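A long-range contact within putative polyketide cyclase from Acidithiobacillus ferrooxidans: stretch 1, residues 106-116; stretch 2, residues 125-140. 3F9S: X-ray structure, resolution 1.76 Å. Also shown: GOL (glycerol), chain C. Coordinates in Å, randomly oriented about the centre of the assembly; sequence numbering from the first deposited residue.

Stretch 1 106-116: KQIKMSGATVY
Stretch 2, residues 125-140: GHWQITDRLGVYQQLR

Stretch 2 opens within a strand that lasts to Thr130, antiparallel (165°) to the strand of stretch 1, pairing Tyr116 with His126 through Gly112 with Thr130. Gly125, at phi/psi 168/177, occupies a conformation in which a CB would jam against the preceding carbonyl. His126 (chi1 p) shares a face with Thr114, Gln128 and Thr130 (chi1 p); its CB covers one face of the Tyr116 ring, 3.9 Å from Tyr116 CE1. Trp127 (t) and Ile129 (m), both buried, suit the other face with their apolar bulk. Their backbones bond in pairs: Val115 N to Trp127 O (2.7 Å) and back, Ala113 N to Ile129 O (2.9 Å) and back. Gln128 (t, t) has an amide suited to two roles: OE1, less surely placed, accepts from Thr114 OG1 (2.5 Å), while NE2 donates to glycerol O1 (2.8 Å). Gly112 CA and Thr130 CA lie 4.0 Å apart; a CB on Gly112 would crowd Ile129 O.

Asp131 N donates to Ser111 O (2.8 Å); Asp131 OD1 caps the helix, which continues past Arg140, accepting from Gly134 N (3.1 Å). The helix, too, is antiparallel to the first strand (169°). Val135 (t) and Leu139 give apolar surface to buried Ile108: Val135 CG1 to Ile108 CG2 3.5 Å, Leu139 CD2 to Ile108 CD1 3.8 Å. Gln138 (m, t) mimics a strand edge: OE1 accepts from Lys109 N (2.8 Å), NE2 donates to Lys109 O (2.7 Å).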

# COMPACT_ATOMS: atom_id res chain seq x y z
N LYS A 106 -6.17 5.29 23.46
CA LYS A 106 -5.45 4.06 23.12
C LYS A 106 -4.57 4.28 21.90
O LYS A 106 -4.85 5.15 21.08
CB LYS A 106 -6.43 2.93 22.83
N GLN A 107 -3.52 3.47 21.78
CA GLN A 107 -2.63 3.51 20.62
C GLN A 107 -3.30 2.86 19.41
O GLN A 107 -3.84 1.76 19.51
CB GLN A 107 -1.30 2.78 20.91
CG GLN A 107 -0.21 3.68 21.49
CD GLN A 107 0.70 4.24 20.42
OE1 GLN A 107 1.40 3.48 19.74
NE2 GLN A 107 0.75 5.57 20.30
N ILE A 108 -3.29 3.58 18.30
CA ILE A 108 -3.80 3.09 17.02
C ILE A 108 -2.54 2.82 16.20
O ILE A 108 -1.63 3.65 16.18
CB ILE A 108 -4.70 4.12 16.31
CG1 ILE A 108 -5.92 4.46 17.16
CG2 ILE A 108 -5.17 3.58 14.95
CD1 ILE A 108 -6.84 3.30 17.50
N LYS A 109 -2.51 1.67 15.54
CA LYS A 109 -1.39 1.27 14.70
C LYS A 109 -1.87 1.08 13.27
O LYS A 109 -2.96 0.57 13.03
CB LYS A 109 -0.76 -0.02 15.20
CG LYS A 109 -0.05 0.16 16.53
CD LYS A 109 0.98 -0.94 16.75
CE LYS A 109 1.97 -0.58 17.86
NZ LYS A 109 3.25 -1.36 17.74
N MSE A 110 -1.05 1.50 12.32
CA MSE A 110 -1.40 1.37 10.92
C MSE A 110 -0.11 1.14 10.17
O MSE A 110 0.97 1.37 10.72
CB MSE A 110 -2.09 2.64 10.42
CG MSE A 110 -2.54 2.57 8.98
SE MSE A 110 -3.57 4.04 8.52
CE MSE A 110 -2.38 5.27 8.32
N SER A 111 -0.22 0.63 8.96
CA SER A 111 0.92 0.48 8.08
C SER A 111 0.50 0.96 6.74
O SER A 111 -0.69 1.03 6.44
CB SER A 111 1.42 -0.95 8.00
OG SER A 111 0.38 -1.82 7.62
N GLY A 112 1.48 1.33 5.93
CA GLY A 112 1.16 1.81 4.63
C GLY A 112 2.35 1.79 3.72
O GLY A 112 3.47 1.50 4.12
N ALA A 113 2.04 2.03 2.46
CA ALA A 113 3.03 2.11 1.42
C ALA A 113 2.69 3.33 0.59
O ALA A 113 1.53 3.53 0.23
CB ALA A 113 3.05 0.85 0.62
N THR A 114 3.70 4.13 0.27
CA THR A 114 3.50 5.36 -0.44
C THR A 114 4.58 5.51 -1.46
O THR A 114 5.73 5.53 -1.09
CB THR A 114 3.60 6.51 0.52
OG1 THR A 114 2.72 6.26 1.61
CG2 THR A 114 3.18 7.80 -0.17
N VAL A 115 4.18 5.57 -2.71
CA VAL A 115 5.09 5.88 -3.81
C VAL A 115 5.14 7.39 -3.82
O VAL A 115 4.09 8.04 -3.93
CB VAL A 115 4.58 5.42 -5.17
CG1 VAL A 115 5.66 5.72 -6.22
CG2 VAL A 115 4.25 3.91 -5.13
N TYR A 116 6.33 7.94 -3.73
CA TYR A 116 6.54 9.37 -3.80
C TYR A 116 7.24 9.63 -5.09
O TYR A 116 8.20 8.95 -5.38
CB TYR A 116 7.40 9.87 -2.66
CG TYR A 116 6.59 10.24 -1.48
CD1 TYR A 116 5.81 11.40 -1.52
CD2 TYR A 116 6.56 9.46 -0.34
CE1 TYR A 116 5.04 11.78 -0.47
CE2 TYR A 116 5.78 9.83 0.74
CZ TYR A 116 5.01 10.99 0.66
OH TYR A 116 4.24 11.41 1.70
N GLY A 125 3.93 14.22 -6.03
CA GLY A 125 2.70 13.51 -5.77
C GLY A 125 2.95 12.23 -5.06
O GLY A 125 4.10 11.89 -4.81
N HIS A 126 1.87 11.55 -4.72
CA HIS A 126 1.99 10.23 -4.12
C HIS A 126 0.90 9.26 -4.56
O HIS A 126 -0.16 9.67 -5.00
CB HIS A 126 2.08 10.28 -2.60
CG HIS A 126 0.79 10.63 -1.92
ND1 HIS A 126 0.51 11.89 -1.47
CD2 HIS A 126 -0.28 9.86 -1.60
CE1 HIS A 126 -0.68 11.89 -0.90
NE2 HIS A 126 -1.19 10.68 -0.98
N TRP A 127 1.23 7.98 -4.49
CA TRP A 127 0.33 6.88 -4.77
C TRP A 127 0.44 6.07 -3.49
O TRP A 127 1.50 5.52 -3.19
CB TRP A 127 0.83 6.12 -5.97
CG TRP A 127 -0.16 5.26 -6.57
CD1 TRP A 127 -0.85 5.49 -7.72
CD2 TRP A 127 -0.57 3.98 -6.11
NE1 TRP A 127 -1.67 4.44 -8.00
CE2 TRP A 127 -1.52 3.49 -7.03
CE3 TRP A 127 -0.21 3.17 -5.02
CZ2 TRP A 127 -2.13 2.24 -6.88
CZ3 TRP A 127 -0.83 1.94 -4.88
CH2 TRP A 127 -1.78 1.49 -5.79
N GLN A 128 -0.64 6.00 -2.73
CA GLN A 128 -0.58 5.43 -1.41
C GLN A 128 -1.67 4.43 -1.11
O GLN A 128 -2.77 4.53 -1.62
CB GLN A 128 -0.68 6.57 -0.41
CG GLN A 128 -0.79 6.21 1.03
CD GLN A 128 -0.48 7.40 1.86
OE1 GLN A 128 0.68 7.68 2.07
NE2 GLN A 128 -1.50 8.15 2.27
N ILE A 129 -1.32 3.44 -0.30
CA ILE A 129 -2.33 2.53 0.24
C ILE A 129 -1.96 2.44 1.71
O ILE A 129 -0.79 2.32 2.04
CB ILE A 129 -2.27 1.12 -0.39
CG1 ILE A 129 -2.30 1.19 -1.90
CG2 ILE A 129 -3.43 0.25 0.17
CD1 ILE A 129 -3.59 1.61 -2.50
N THR A 130 -2.96 2.47 2.58
CA THR A 130 -2.74 2.35 4.00
C THR A 130 -3.74 1.34 4.54
O THR A 130 -4.79 1.10 3.94
CB THR A 130 -3.00 3.69 4.71
OG1 THR A 130 -4.39 3.96 4.69
CG2 THR A 130 -2.28 4.86 4.03
N ASP A 131 -3.42 0.78 5.69
CA ASP A 131 -4.27 -0.21 6.34
C ASP A 131 -5.40 0.48 7.13
O ASP A 131 -5.45 0.46 8.36
CB ASP A 131 -3.45 -1.11 7.25
CG ASP A 131 -4.26 -2.22 7.86
OD1 ASP A 131 -5.34 -2.55 7.32
OD2 ASP A 131 -3.79 -2.74 8.89
N ARG A 132 -6.32 1.09 6.39
CA ARG A 132 -7.44 1.77 7.00
C ARG A 132 -8.39 0.80 7.69
O ARG A 132 -8.99 1.15 8.72
CB ARG A 132 -8.23 2.56 5.99
CG ARG A 132 -7.45 3.66 5.34
CD ARG A 132 -8.37 4.48 4.54
NE ARG A 132 -8.89 3.67 3.45
CZ ARG A 132 -10.02 3.92 2.79
NH1 ARG A 132 -10.79 4.96 3.08
NH2 ARG A 132 -10.36 3.11 1.81
N LEU A 133 -8.52 -0.42 7.16
CA LEU A 133 -9.42 -1.40 7.77
C LEU A 133 -8.92 -1.77 9.18
O LEU A 133 -9.73 -1.87 10.10
CB LEU A 133 -9.60 -2.65 6.91
CG LEU A 133 -10.60 -3.66 7.48
CD1 LEU A 133 -11.99 -3.01 7.68
CD2 LEU A 133 -10.68 -4.87 6.59
N GLY A 134 -7.61 -1.94 9.31
CA GLY A 134 -6.95 -2.20 10.59
C GLY A 134 -7.29 -1.12 11.60
O GLY A 134 -7.74 -1.43 12.69
N VAL A 135 -7.14 0.14 11.22
CA VAL A 135 -7.51 1.26 12.11
C VAL A 135 -9.00 1.19 12.47
O VAL A 135 -9.35 1.27 13.65
CB VAL A 135 -7.15 2.64 11.48
CG1 VAL A 135 -7.59 3.80 12.37
CG2 VAL A 135 -5.68 2.72 11.25
N TYR A 136 -9.84 1.04 11.46
CA TYR A 136 -11.31 0.92 11.59
C TYR A 136 -11.65 -0.16 12.62
O TYR A 136 -12.41 0.09 13.55
CB TYR A 136 -11.89 0.63 10.20
CG TYR A 136 -13.38 0.42 10.07
CD1 TYR A 136 -13.94 -0.83 10.36
CD2 TYR A 136 -14.21 1.42 9.56
CE1 TYR A 136 -15.31 -1.05 10.21
CE2 TYR A 136 -15.57 1.20 9.39
CZ TYR A 136 -16.11 -0.04 9.72
OH TYR A 136 -17.47 -0.23 9.58
N GLN A 137 -11.03 -1.33 12.47
CA GLN A 137 -11.19 -2.46 13.40
C GLN A 137 -10.72 -2.16 14.83
O GLN A 137 -11.40 -2.52 15.80
CB GLN A 137 -10.41 -3.68 12.89
CG GLN A 137 -11.05 -4.35 11.68
CD GLN A 137 -10.17 -5.43 11.08
OE1 GLN A 137 -8.99 -5.52 11.39
NE2 GLN A 137 -10.75 -6.24 10.21
N GLN A 138 -9.55 -1.53 14.95
CA GLN A 138 -9.00 -1.13 16.25
C GLN A 138 -9.88 -0.12 16.98
O GLN A 138 -10.03 -0.20 18.20
CB GLN A 138 -7.60 -0.55 16.10
CG GLN A 138 -6.53 -1.54 15.68
CD GLN A 138 -5.29 -0.79 15.25
OE1 GLN A 138 -4.76 0.01 16.01
NE2 GLN A 138 -4.84 -1.03 14.03
N LEU A 139 -10.44 0.83 16.23
CA LEU A 139 -11.39 1.80 16.79
C LEU A 139 -12.66 1.11 17.27
O LEU A 139 -13.23 1.55 18.27
CB LEU A 139 -11.74 2.89 15.76
CG LEU A 139 -10.63 3.86 15.37
CD1 LEU A 139 -11.06 4.65 14.16
CD2 LEU A 139 -10.25 4.78 16.52
N ARG A 140 -13.08 0.04 16.59
CA ARG A 140 -14.22 -0.78 17.01
C ARG A 140 -13.93 -1.44 18.35
O ARG A 140 -14.78 -1.39 19.24
CB ARG A 140 -14.64 -1.87 15.99
CG ARG A 140 -15.14 -1.44 14.58
CD ARG A 140 -16.00 -0.22 14.71
NE ARG A 140 -16.88 0.18 13.61
CZ ARG A 140 -16.67 1.14 12.70
NH1 ARG A 140 -15.51 1.81 12.60
NH2 ARG A 140 -17.64 1.41 11.83
C1 GOL C . -0.14 11.14 4.42
O1 GOL C . -1.17 10.52 3.69
C2 GOL C . 1.08 11.43 3.56
O2 GOL C . 0.69 12.21 2.44
C3 GOL C . 1.78 10.12 3.17
O3 GOL C . 3.06 9.94 3.74
O HOH W 1 -1.35 -2.24 9.64